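PDB 4AZ1: tyrosine specific protein phosphatase from Trypanosoma cruzi, which probably removes phosphate from phosphotyrosine in proteins, as expected of a member of the classical protein tyrosine phosphatase family. Local coordinates for residues Tyr62-Asp67 with Met107-Ile113; Tyr76-Asn80 with Val91-Ala95; Gly231-Thr235 with Gln276-Ile280; Ala242-Glu247 with Thr283-Leu288. The contacts are given in a common frame with arbitrary orientation. Residues are numbered along the deposited sequence.

Contact 1. Residues Tyr62-Asp67 with Met107-Ile113; sequences YPQVTD and MLYEKKI
This is a loop-against-helix-end contact: 62-67, in the long loop before strand 79-82, rests on the last turn of helix 101-110, with 248 Å² buried, both sides summed. A cis peptide precedes Pro63, and 64-66 follow in helical phi/psi, closing a tight turn with Thr66 N bonded to Pro63 O (3.1 Å). Nearest CA atoms are those of Pro63 and Met107, 7.5 Å apart. Tyr62 (chi1 t) extends its ring so that Met107 SD meets the ring edge, 5.1 Å from the centroid and 3.8 Å from Tyr62 CE2. Lys111 (m, m, t, t) runs alongside, its CG 3.2 Å from Tyr62 OH and its CE 3.6 Å from Pro63 CB, and its NZ donates to Thr66 OG1 (2.8 Å). Asp67 OD1 stays 4.5 Å from Lys111 NZ, beyond a salt bridge, while OD2 hydrogen-bonds Thr73. At Lys112 phi turns positive (59°), with Ile113 N bonded to Leu108 O (3.0 Å). A Schellman-terminated helix, flanked by an edge-on Met-aromatic contact, is the motif.

Contact 2. Residues Tyr76-Asn80 with Val91-Ala95; sequences YINGN and VACQA. With FMT (formic acid), chain H.
The backbones are largely extended, pairing antiparallel where strand 79-82 meets strand 90-93, though the touching parts run 128° apart rather than squarely opposed. Asn80 and Ala92 form a hydrogen-bonded pair (Asn80 N to Ala92 O 2.9 Å, Ala92 N to Asn80 O 3.0 Å), while Gly79 faces Cys93 as a non-hydrogen-bonded pair with CA atoms only 3.9 Å apart. So close an approach suits a residue without a side chain: a CB on Gly79 would fall 2.7 Å from Cys93 CB. Before the strand, Asn78 (phi/psi -75/85) centres an inverse gamma turn, and its O accepts Gln94 N at 3.1 Å. Ile77 (p, t) brings CD1 to 3.9 Å from both Val91 CG1 and Cys93 CB. Gln94 (p, t) lays its CD 3.4 Å from Asn78 CB; a formic acid, probably from the crystallisation liquor, accepts Asn78 N (2.8 Å) and Gln94 NE2 (3.0 Å) at its O1. The side-chain amide of Gln94 also bonds Lys48 O through NE2 and Arg50 N through OE1; Asn78 bonds Ile54, Asn49 and Arg267, and Asn80 bonds Arg267 and Thr60. The arrangement is the buried beta hairpin at one edge of the central mixed sheet of the tyrosine phosphatase fold.

Contact 3. Residues Gly231-Thr235 with Gln276-Ile280; sequences GRTGT and QYFVI. With FMT (formic acid), chain D.
Thr235 lies over the backbone of Gln276, its OG1 donating to Gln276 O at 2.8 Å and standing 3.1 Å from Gln276 CB; their CA atoms, 5.8 Å apart, are the nearest across the segments. The m rotamer also directs its methyl to the next turn, CG2 being 3.8 Å from Val279 CG1 and 4.0 Å from Ile280 CG1. Helix runs from Arg232 onward in one segment and through all of 276-280 in the other; Gly231 (phi/psi -94/-93) takes the N-cap position, and its O accepts Thr235 N at 3.1 Å. Gln276 (m, t) stretches back along this first turn, placing OE1 3.2 Å from Gly231 CA and NE2 3.7 Å from Arg232 N, with OE1 also held by the backbone N of Arg273. Gly231 and Arg232 close the HC(X)5R signature of protein tyrosine phosphatases, which here begins at His225 and Cys226. Arg232 points its CA-to-CB bond away from 276-280 and donates through NH2 to O1 of a formic acid (2.7 Å) that also bonds Ser227 N and Ala228 N, so this small molecule sits in the family's phosphate-binding loop. Arg232 NH1 forms a salt bridge with Glu124 and a hydrogen bond to Trp194 O.

Contact 4. Residues Ala242-Glu247 with Thr283-Leu288; sequences ALTHLE and TLMCRL
Across the two helices 242-247 and 283-288 a single salt bridge joins side chains: Arg287 NH1 donates to Glu247 OE2 at 3.2 Å. The guanidinium is shared, since its NE pairs with Glu207 of helix 203-215, and Glu247 also has a long, weak ion pair with Lys214. Arg287 reaches both acids by curling back (t, p, p), which lays its guanidinium face on Leu243 CD2; Arg287 CB is 3.6 Å from that same Leu243 CD2. Thr283 OG1 (chi1 p) is satisfied within its own helix by Ile280 O, Thr244 OG1 likewise by Tyr240 O, and His245 ND1 bonds Thr250. Main-chain N atoms make regular helix bonds, as from Leu246 N to Ala242 O (3.1 Å), and Leu246 O also accepts Asn5 ND2. Between the axes, 10.5 Å apart and crossing at -34°, the interior is apolar. Leu284 (m, t) lays CD2 3.9 Å from Ala242 CB, 4.0 Å from Leu243 CD2 and 3.9 Å from Leu246 CD1; the last atom is also 4.0 Å from Leu288 CD2. Leu243 and Leu284 have the nearest CA atoms, 6.6 Å. Such roughly parallel packing, with a charged pair at its exposed margin, joins two long helices that follow the signature loop in the tyrosine phosphatase fold.

In the fold
From the N terminus, contact 1 opens first, and its loop from Tyr62 to Ile113 encloses the hairpin of contact 2. The two touch where Tyr62 N lies 2.9 Å from Gly79 O, so the outer loop, the hairpin at the sheet's edge and helix 101-110 are tied together. Later, contacts 3 and 4 alternate along the chain: both link helix 232-247 to helix 274-288, first at the N-terminal ends and then towards the C-terminal ends, with Ile280 CG2 3.9 Å from Ala242 CB. Sheet and helices meet where Ala92 CB of contact 2 packs 3.7 Å from Thr233 CG2 of contact 3, whereas contacts 2 and 4 lie on opposite sides of the chain's centre.

Contact 1. Residues Tyr62-Asp67 with Met107-Ile113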
loop_
_atom_site.group_PDB
_atom_site.type_symbol
_atom_site.label_atom_id
_atom_site.label_comp_id
_atom_site.label_asym_id
_atom_site.label_seq_id
_atom_site.Cartn_x
_atom_site.Cartn_y
_atom_site.Cartn_z
ATOM N N TYR A 62 14.345 -2.551 -11.357
ATOM C CA TYR A 62 14.294 -3.659 -10.406
ATOM C C TYR A 62 12.869 -3.817 -9.880
ATOM O O TYR A 62 12.206 -2.821 -9.584
ATOM C CB TYR A 62 15.283 -3.439 -9.246
ATOM C CG TYR A 62 15.470 -4.666 -8.359
ATOM C CD1 TYR A 62 16.372 -5.669 -8.707
ATOM C CD2 TYR A 62 14.742 -4.819 -7.178
ATOM C CE1 TYR A 62 16.548 -6.791 -7.907
ATOM C CE2 TYR A 62 14.912 -5.935 -6.373
ATOM C CZ TYR A 62 15.816 -6.919 -6.742
ATOM O OH TYR A 62 15.985 -8.033 -5.948
ATOM N N PRO A 63 12.402 -5.066 -9.741
ATOM C CA PRO A 63 13.140 -6.322 -9.937
ATOM C C PRO A 63 13.077 -6.923 -11.342
ATOM O O PRO A 63 13.483 -8.076 -11.498
ATOM C CB PRO A 63 12.420 -7.273 -8.981
ATOM C CG PRO A 63 11.000 -6.832 -9.083
ATOM C CD PRO A 63 11.063 -5.312 -9.176
ATOM N N GLN A 64 12.587 -6.179 -12.331
ATOM C CA GLN A 64 12.304 -6.749 -13.655
ATOM C C GLN A 64 13.516 -7.320 -14.394
ATOM O O GLN A 64 13.361 -8.162 -15.277
ATOM C CB GLN A 64 11.582 -5.725 -14.542
ATOM C CG GLN A 64 10.122 -5.449 -14.151
ATOM C CD GLN A 64 9.973 -4.594 -12.889
ATOM O OE1 GLN A 64 10.956 -4.262 -12.214
ATOM N NE2 GLN A 64 8.731 -4.228 -12.573
ATOM N N VAL A 65 14.715 -6.874 -14.032
ATOM C CA VAL A 65 15.927 -7.320 -14.718
ATOM C C VAL A 65 16.510 -8.613 -14.141
ATOM O O VAL A 65 17.454 -9.181 -14.698
ATOM C CB VAL A 65 16.994 -6.215 -14.738
ATOM C CG1 VAL A 65 16.493 -5.043 -15.553
ATOM C CG2 VAL A 65 17.339 -5.776 -13.317
ATOM N N THR A 66 15.943 -9.068 -13.024
ATOM C CA THR A 66 16.298 -10.357 -12.434
ATOM C C THR A 66 15.406 -11.481 -12.971
ATOM O O THR A 66 15.713 -12.665 -12.803
ATOM C CB THR A 66 16.232 -10.331 -10.882
ATOM O OG1 THR A 66 15.060 -9.624 -10.453
ATOM C CG2 THR A 66 17.465 -9.651 -10.301
ATOM N N ASP A 67 14.305 -11.100 -13.618
ATOM C CA ASP A 67 13.360 -12.060 -14.189
ATOM C C ASP A 67 14.010 -12.910 -15.281
ATOM O O ASP A 67 14.237 -12.439 -16.396
ATOM C CB ASP A 67 12.130 -11.343 -14.760
ATOM C CG ASP A 67 11.376 -10.538 -13.714
ATOM O OD1 ASP A 67 11.696 -10.660 -12.510
ATOM O OD2 ASP A 67 10.450 -9.790 -14.098
ATOM N N MET A 107 7.978 -7.012 -3.028
ATOM C CA MET A 107 9.328 -7.090 -3.568
ATOM C C MET A 107 10.288 -7.573 -2.497
ATOM O O MET A 107 11.051 -8.506 -2.738
ATOM C CB MET A 107 9.783 -5.729 -4.103
ATOM C CG MET A 107 11.187 -5.735 -4.709
ATOM S SD MET A 107 12.503 -5.416 -3.493
ATOM C CE MET A 107 11.893 -3.874 -2.783
ATOM N N LEU A 108 10.243 -6.944 -1.319
ATOM C CA LEU A 108 11.121 -7.330 -0.220
ATOM C C LEU A 108 10.947 -8.805 0.071
ATOM O O LEU A 108 11.919 -9.528 0.325
ATOM C CB LEU A 108 10.782 -6.546 1.044
ATOM C CG LEU A 108 11.078 -5.058 1.022
ATOM C CD1 LEU A 108 10.740 -4.455 2.380
ATOM C CD2 LEU A 108 12.558 -4.873 0.673
ATOM N N TYR A 109 9.694 -9.248 0.015
ATOM C CA TYR A 109 9.354 -10.606 0.380
ATOM C C TYR A 109 9.789 -11.616 -0.672
ATOM O O TYR A 109 10.428 -12.615 -0.347
ATOM C CB TYR A 109 7.850 -10.736 0.636
ATOM C CG TYR A 109 7.475 -12.116 1.101
ATOM C CD1 TYR A 109 7.649 -12.492 2.433
ATOM C CD2 TYR A 109 6.976 -13.061 0.211
ATOM C CE1 TYR A 109 7.324 -13.768 2.862
ATOM C CE2 TYR A 109 6.645 -14.343 0.637
ATOM C CZ TYR A 109 6.820 -14.684 1.962
ATOM O OH TYR A 109 6.497 -15.952 2.389
ATOM N N GLU A 110 9.406 -11.381 -1.922
ATOM C CA GLU A 110 9.729 -12.312 -3.001
ATOM C C GLU A 110 11.240 -12.382 -3.269
ATOM O O GLU A 110 11.775 -13.456 -3.562
ATOM C CB GLU A 110 8.985 -11.928 -4.288
ATOM C CG GLU A 110 9.080 -12.978 -5.401
ATOM C CD GLU A 110 9.490 -12.384 -6.738
ATOM O OE1 GLU A 110 9.197 -11.192 -6.975
ATOM O OE2 GLU A 110 10.112 -13.108 -7.548
ATOM N N LYS A 111 11.920 -11.240 -3.159
ATOM C CA LYS A 111 13.357 -11.185 -3.416
ATOM C C LYS A 111 14.194 -11.538 -2.190
ATOM O O LYS A 111 15.420 -11.632 -2.293
ATOM C CB LYS A 111 13.765 -9.807 -3.959
ATOM C CG LYS A 111 13.265 -9.554 -5.365
ATOM C CD LYS A 111 13.789 -10.627 -6.303
ATOM C CE LYS A 111 13.192 -10.500 -7.694
ATOM N NZ LYS A 111 13.884 -11.403 -8.686
ATOM N N LYS A 112 13.534 -11.737 -1.048
ATOM C CA LYS A 112 14.220 -12.117 0.191
ATOM C C LYS A 112 15.259 -11.061 0.582
ATOM O O LYS A 112 16.381 -11.382 0.986
ATOM C CB LYS A 112 14.888 -13.504 0.066
ATOM C CG LYS A 112 13.958 -14.629 -0.411
ATOM C CD LYS A 112 12.712 -14.735 0.458
ATOM C CE LYS A 112 11.642 -15.623 -0.195
ATOM N NZ LYS A 112 10.304 -15.454 0.449
ATOM N N ILE A 113 14.882 -9.798 0.455
ATOM C CA ILE A 113 15.786 -8.710 0.794
ATOM C C ILE A 113 16.103 -8.759 2.292
ATOM O O ILE A 113 15.201 -8.930 3.122
ATOM C CB ILE A 113 15.187 -7.359 0.384
ATOM C CG1 ILE A 113 15.023 -7.308 -1.140
ATOM C CG2 ILE A 113 16.045 -6.206 0.890
ATOM C CD1 ILE A 113 16.324 -7.566 -1.915
#

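Contact 2. Residues Tyr76-Asn80 with Val91-Ala95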
loop_
_atom_site.group_PDB
_atom_site.type_symbol
_atom_site.label_atom_id
_atom_site.label_comp_id
_atom_site.label_asym_id
_atom_site.label_seq_id
_atom_site.Cartn_x
_atom_site.Cartn_y
_atom_site.Cartn_z
ATOM N N TYR A 76 5.445 -2.967 -9.057
ATOM C CA TYR A 76 6.301 -1.898 -9.526
ATOM C C TYR A 76 6.866 -1.140 -8.345
ATOM O O TYR A 76 6.126 -0.675 -7.461
ATOM C CB TYR A 76 5.538 -0.944 -10.457
ATOM C CG TYR A 76 6.287 0.344 -10.760
ATOM C CD1 TYR A 76 7.201 0.406 -11.801
ATOM C CD2 TYR A 76 6.064 1.498 -10.015
ATOM C CE1 TYR A 76 7.883 1.571 -12.082
ATOM C CE2 TYR A 76 6.745 2.674 -10.296
ATOM C CZ TYR A 76 7.650 2.698 -11.330
ATOM O OH TYR A 76 8.327 3.857 -11.613
ATOM N N ILE A 77 8.189 -1.047 -8.316
ATOM C CA ILE A 77 8.834 -0.057 -7.502
ATOM C C ILE A 77 9.611 0.845 -8.464
ATOM O O ILE A 77 10.157 0.374 -9.473
ATOM C CB ILE A 77 9.721 -0.681 -6.407
ATOM C CG1 ILE A 77 11.006 -1.254 -6.995
ATOM C CG2 ILE A 77 8.931 -1.765 -5.626
ATOM C CD1 ILE A 77 12.151 -1.331 -5.983
ATOM N N ASN A 78 9.601 2.146 -8.196
ATOM C CA ASN A 78 10.429 3.079 -8.957
ATOM C C ASN A 78 11.863 2.880 -8.465
ATOM O O ASN A 78 12.316 3.577 -7.548
ATOM C CB ASN A 78 9.946 4.507 -8.700
ATOM C CG ASN A 78 10.678 5.547 -9.518
ATOM O OD1 ASN A 78 11.888 5.461 -9.736
ATOM N ND2 ASN A 78 9.943 6.562 -9.956
ATOM N N GLY A 79 12.561 1.897 -9.034
ATOM C CA GLY A 79 13.881 1.548 -8.528
ATOM C C GLY A 79 14.770 0.854 -9.537
ATOM O O GLY A 79 14.288 0.275 -10.513
ATOM N N ASN A 80 16.079 0.909 -9.303
ATOM C CA ASN A 80 17.035 0.298 -10.219
ATOM C C ASN A 80 18.100 -0.493 -9.483
ATOM O O ASN A 80 18.480 -0.148 -8.354
ATOM C CB ASN A 80 17.714 1.363 -11.076
ATOM C CG ASN A 80 16.736 2.120 -11.953
ATOM O OD1 ASN A 80 16.173 3.136 -11.534
ATOM N ND2 ASN A 80 16.539 1.638 -13.184
ATOM N N VAL A 91 19.662 -1.825 -4.471
ATOM C CA VAL A 91 18.464 -1.359 -5.145
ATOM C C VAL A 91 18.224 0.071 -4.696
ATOM O O VAL A 91 17.871 0.325 -3.538
ATOM C CB VAL A 91 17.239 -2.245 -4.842
ATOM C CG1 VAL A 91 16.011 -1.680 -5.522
ATOM C CG2 VAL A 91 17.489 -3.673 -5.331
ATOM N N ALA A 92 18.460 1.014 -5.603
ATOM C CA ALA A 92 18.196 2.417 -5.299
ATOM C C ALA A 92 16.765 2.704 -5.731
ATOM O O ALA A 92 16.423 2.513 -6.896
ATOM C CB ALA A 92 19.184 3.336 -6.044
ATOM N N CYS A 93 15.919 3.165 -4.815
ATOM C CA CYS A 93 14.525 3.384 -5.189
ATOM C C CYS A 93 13.927 4.516 -4.403
ATOM O O CYS A 93 14.538 5.003 -3.450
ATOM C CB CYS A 93 13.705 2.102 -4.990
ATOM S SG CYS A 93 13.693 1.523 -3.276
ATOM N N GLN A 94 12.747 4.960 -4.819
ATOM C CA GLN A 94 12.055 6.046 -4.122
ATOM C C GLN A 94 11.443 5.478 -2.848
ATOM O O GLN A 94 11.395 4.245 -2.658
ATOM C CB GLN A 94 10.922 6.595 -5.005
ATOM C CG GLN A 94 9.826 5.545 -5.228
ATOM C CD GLN A 94 8.615 6.061 -5.998
ATOM O OE1 GLN A 94 8.620 7.168 -6.546
ATOM N NE2 GLN A 94 7.570 5.247 -6.044
ATOM N N ALA A 95 11.005 6.361 -1.958
ATOM C CA ALA A 95 10.138 5.953 -0.852
ATOM C C ALA A 95 8.780 5.659 -1.501
ATOM O O ALA A 95 8.184 6.548 -2.127
ATOM C CB ALA A 95 10.016 7.093 0.194
HETATM C C FMT H . 9.034 2.298 -4.425
HETATM O O1 FMT H . 8.625 2.517 -5.574
HETATM O O2 FMT H . 10.216 2.091 -4.107
#

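Contact 3. Residues Gly231-Thr235 with Gln276-Ile280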
loop_
_atom_site.group_PDB
_atom_site.type_symbol
_atom_site.label_atom_id
_atom_site.label_comp_id
_atom_site.label_asym_id
_atom_site.label_seq_id
_atom_site.Cartn_x
_atom_site.Cartn_y
_atom_site.Cartn_z
ATOM N N GLY A 231 19.113 10.982 -4.302
ATOM C CA GLY A 231 19.903 12.026 -3.665
ATOM C C GLY A 231 20.832 11.488 -2.596
ATOM O O GLY A 231 21.965 11.071 -2.888
ATOM N N ARG A 232 20.348 11.501 -1.361
ATOM C CA ARG A 232 21.061 10.904 -0.247
ATOM C C ARG A 232 21.296 9.414 -0.508
ATOM O O ARG A 232 22.296 8.847 -0.071
ATOM C CB ARG A 232 20.256 11.132 1.058
ATOM C CG ARG A 232 20.263 12.616 1.510
ATOM C CD ARG A 232 19.239 12.899 2.602
ATOM N NE ARG A 232 17.886 12.976 2.063
ATOM C CZ ARG A 232 16.790 13.111 2.809
ATOM N NH1 ARG A 232 16.878 13.188 4.130
ATOM N NH2 ARG A 232 15.605 13.171 2.227
ATOM N N THR A 233 20.365 8.785 -1.221
ATOM C CA THR A 233 20.501 7.386 -1.607
ATOM C C THR A 233 21.762 7.190 -2.463
ATOM O O THR A 233 22.557 6.267 -2.227
ATOM C CB THR A 233 19.279 6.948 -2.426
ATOM O OG1 THR A 233 18.145 6.846 -1.557
ATOM C CG2 THR A 233 19.543 5.609 -3.114
ATOM N N GLY A 234 21.942 8.069 -3.446
ATOM C CA GLY A 234 23.128 8.049 -4.297
ATOM C C GLY A 234 24.435 8.291 -3.554
ATOM O O GLY A 234 25.439 7.639 -3.839
ATOM N N THR A 235 24.427 9.214 -2.593
ATOM C CA THR A 235 25.616 9.471 -1.783
ATOM C C THR A 235 26.031 8.242 -0.980
ATOM O O THR A 235 27.221 7.882 -0.920
ATOM C CB THR A 235 25.368 10.626 -0.792
ATOM O OG1 THR A 235 25.150 11.843 -1.515
ATOM C CG2 THR A 235 26.551 10.794 0.158
ATOM N N GLN A 276 25.543 16.770 -1.873
ATOM C CA GLN A 276 25.489 15.314 -1.711
ATOM C C GLN A 276 26.712 14.660 -2.365
ATOM O O GLN A 276 27.216 13.666 -1.870
ATOM C CB GLN A 276 24.176 14.735 -2.273
ATOM C CG GLN A 276 22.943 15.059 -1.395
ATOM C CD GLN A 276 21.642 14.935 -2.173
ATOM O OE1 GLN A 276 21.663 14.628 -3.370
ATOM N NE2 GLN A 276 20.506 15.193 -1.509
ATOM N N TYR A 277 27.180 15.230 -3.472
ATOM C CA TYR A 277 28.381 14.741 -4.147
ATOM C C TYR A 277 29.602 15.061 -3.278
ATOM O O TYR A 277 30.527 14.243 -3.108
ATOM C CB TYR A 277 28.490 15.410 -5.532
ATOM C CG TYR A 277 29.693 14.990 -6.360
ATOM C CD1 TYR A 277 29.774 13.711 -6.919
ATOM C CD2 TYR A 277 30.730 15.879 -6.606
ATOM C CE1 TYR A 277 30.880 13.327 -7.690
ATOM C CE2 TYR A 277 31.840 15.506 -7.374
ATOM C CZ TYR A 277 31.900 14.228 -7.916
ATOM O OH TYR A 277 32.990 13.858 -8.684
ATOM N N PHE A 278 29.589 16.260 -2.711
ATOM C CA PHE A 278 30.618 16.667 -1.764
ATOM C C PHE A 278 30.753 15.670 -0.603
ATOM O O PHE A 278 31.875 15.309 -0.223
ATOM C CB PHE A 278 30.297 18.056 -1.235
ATOM C CG PHE A 278 31.500 18.913 -1.068
ATOM C CD1 PHE A 278 32.653 18.401 -0.470
ATOM C CD2 PHE A 278 31.501 20.225 -1.525
ATOM C CE1 PHE A 278 33.788 19.199 -0.318
ATOM C CE2 PHE A 278 32.635 21.032 -1.384
ATOM C CZ PHE A 278 33.780 20.518 -0.778
ATOM N N VAL A 279 29.626 15.200 -0.062
ATOM C CA VAL A 279 29.670 14.268 1.077
ATOM C C VAL A 279 30.518 13.010 0.781
ATOM O O VAL A 279 31.201 12.500 1.672
ATOM C CB VAL A 279 28.246 13.906 1.610
ATOM C CG1 VAL A 279 28.327 12.861 2.745
ATOM C CG2 VAL A 279 27.540 15.150 2.137
ATOM N N ILE A 280 30.522 12.532 -0.465
ATOM C CA ILE A 280 31.352 11.366 -0.768
ATOM C C ILE A 280 32.836 11.684 -0.535
ATOM O O ILE A 280 33.535 10.889 0.083
ATOM C CB ILE A 280 31.129 10.796 -2.187
ATOM C CG1 ILE A 280 29.644 10.507 -2.422
ATOM C CG2 ILE A 280 31.970 9.510 -2.398
ATOM C CD1 ILE A 280 29.296 10.287 -3.888
HETATM C C FMT D . 14.948 13.383 -1.528
HETATM O O1 FMT D . 14.986 12.833 -0.425
HETATM O O2 FMT D . 14.607 12.804 -2.563
#

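Contact 4. Residues Ala242-Glu247 with Thr283-Leu288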
loop_
_atom_site.group_PDB
_atom_site.type_symbol
_atom_site.label_atom_id
_atom_site.label_comp_id
_atom_site.label_asym_id
_atom_site.label_seq_id
_atom_site.Cartn_x
_atom_site.Cartn_y
_atom_site.Cartn_z
ATOM N N ALA A 242 33.211 4.126 -3.140
ATOM C CA ALA A 242 34.481 4.813 -2.988
ATOM C C ALA A 242 35.317 4.223 -1.855
ATOM O O ALA A 242 36.533 4.060 -2.002
ATOM C CB ALA A 242 34.268 6.324 -2.794
ATOM N N LEU A 243 34.676 3.885 -0.737
ATOM C CA LEU A 243 35.413 3.340 0.404
ATOM C C LEU A 243 35.907 1.918 0.159
ATOM O O LEU A 243 36.935 1.518 0.701
ATOM C CB LEU A 243 34.593 3.415 1.699
ATOM C CG LEU A 243 34.506 4.822 2.300
ATOM C CD1 LEU A 243 33.333 4.948 3.260
ATOM C CD2 LEU A 243 35.806 5.169 3.006
ATOM N N THR A 244 35.177 1.163 -0.654
ATOM C CA THR A 244 35.613 -0.181 -1.029
ATOM C C THR A 244 36.882 -0.082 -1.873
ATOM O O THR A 244 37.819 -0.862 -1.690
ATOM C CB THR A 244 34.524 -0.948 -1.801
ATOM O OG1 THR A 244 33.339 -1.057 -0.997
ATOM C CG2 THR A 244 35.016 -2.344 -2.164
ATOM N N HIS A 245 36.928 0.884 -2.786
ATOM C CA HIS A 245 38.161 1.111 -3.553
ATOM C C HIS A 245 39.334 1.449 -2.639
ATOM O O HIS A 245 40.452 0.962 -2.838
ATOM C CB HIS A 245 37.953 2.202 -4.610
ATOM C CG HIS A 245 37.178 1.728 -5.795
ATOM N ND1 HIS A 245 37.735 0.938 -6.779
ATOM C CD2 HIS A 245 35.876 1.889 -6.134
ATOM C CE1 HIS A 245 36.816 0.651 -7.681
ATOM N NE2 HIS A 245 35.679 1.221 -7.316
ATOM N N LEU A 246 39.063 2.271 -1.627
ATOM C CA LEU A 246 40.079 2.662 -0.655
ATOM C C LEU A 246 40.615 1.425 0.057
ATOM O O LEU A 246 41.826 1.246 0.191
ATOM C CB LEU A 246 39.473 3.654 0.351
ATOM C CG LEU A 246 40.368 4.289 1.427
ATOM C CD1 LEU A 246 39.817 5.646 1.843
ATOM C CD2 LEU A 246 40.504 3.396 2.655
ATOM N N GLU A 247 39.697 0.576 0.511
ATOM C CA GLU A 247 40.048 -0.632 1.261
ATOM C C GLU A 247 40.801 -1.695 0.450
ATOM O O GLU A 247 41.522 -2.514 1.025
ATOM C CB GLU A 247 38.784 -1.245 1.885
ATOM C CG GLU A 247 38.294 -0.516 3.128
ATOM C CD GLU A 247 36.943 -1.026 3.621
ATOM O OE1 GLU A 247 36.197 -1.644 2.823
ATOM O OE2 GLU A 247 36.625 -0.810 4.813
ATOM N N THR A 283 33.453 11.752 3.306
ATOM C CA THR A 283 33.570 10.447 3.960
ATOM C C THR A 283 34.954 9.846 3.695
ATOM O O THR A 283 35.519 9.180 4.561
ATOM C CB THR A 283 32.455 9.446 3.542
ATOM O OG1 THR A 283 32.715 8.937 2.228
ATOM C CG2 THR A 283 31.109 10.114 3.555
ATOM N N LEU A 284 35.503 10.088 2.505
ATOM C CA LEU A 284 36.825 9.550 2.184
ATOM C C LEU A 284 37.851 10.220 3.079
ATOM O O LEU A 284 38.701 9.556 3.683
ATOM C CB LEU A 284 37.182 9.768 0.708
ATOM C CG LEU A 284 36.504 8.825 -0.296
ATOM C CD1 LEU A 284 36.792 9.273 -1.714
ATOM C CD2 LEU A 284 36.953 7.360 -0.104
ATOM N N MET A 285 37.746 11.539 3.188
ATOM C CA MET A 285 38.646 12.299 4.038
ATOM C C MET A 285 38.584 11.837 5.496
ATOM O O MET A 285 39.624 11.591 6.106
ATOM C CB MET A 285 38.360 13.796 3.913
ATOM C CG MET A 285 38.646 14.343 2.517
ATOM S SD MET A 285 38.100 16.059 2.315
ATOM C CE MET A 285 39.399 16.916 3.245
ATOM N N CYS A 286 37.379 11.711 6.052
ATOM C CA CYS A 286 37.239 11.224 7.426
ATOM C C CYS A 286 37.875 9.846 7.623
ATOM O O CYS A 286 38.607 9.635 8.590
ATOM C CB CYS A 286 35.771 11.183 7.854
ATOM S SG CYS A 286 35.035 12.814 8.029
ATOM N N ARG A 287 37.620 8.919 6.700
ATOM C CA ARG A 287 38.231 7.588 6.795
ATOM C C ARG A 287 39.746 7.710 6.814
ATOM O O ARG A 287 40.429 6.970 7.529
ATOM C CB ARG A 287 37.784 6.691 5.637
ATOM C CG ARG A 287 38.424 5.304 5.628
ATOM C CD ARG A 287 37.998 4.452 6.841
ATOM N NE ARG A 287 36.587 4.060 6.781
ATOM C CZ ARG A 287 36.126 3.039 6.059
ATOM N NH1 ARG A 287 36.962 2.308 5.329
ATOM N NH2 ARG A 287 34.834 2.744 6.062
ATOM N N LEU A 288 40.263 8.667 6.049
ATOM C CA LEU A 288 41.702 8.901 5.960
ATOM C C LEU A 288 42.229 9.705 7.144
ATOM O O LEU A 288 43.434 9.869 7.295
ATOM C CB LEU A 288 42.036 9.616 4.648
ATOM C CG LEU A 288 41.875 8.719 3.420
ATOM C CD1 LEU A 288 42.069 9.488 2.119
ATOM C CD2 LEU A 288 42.851 7.554 3.509
#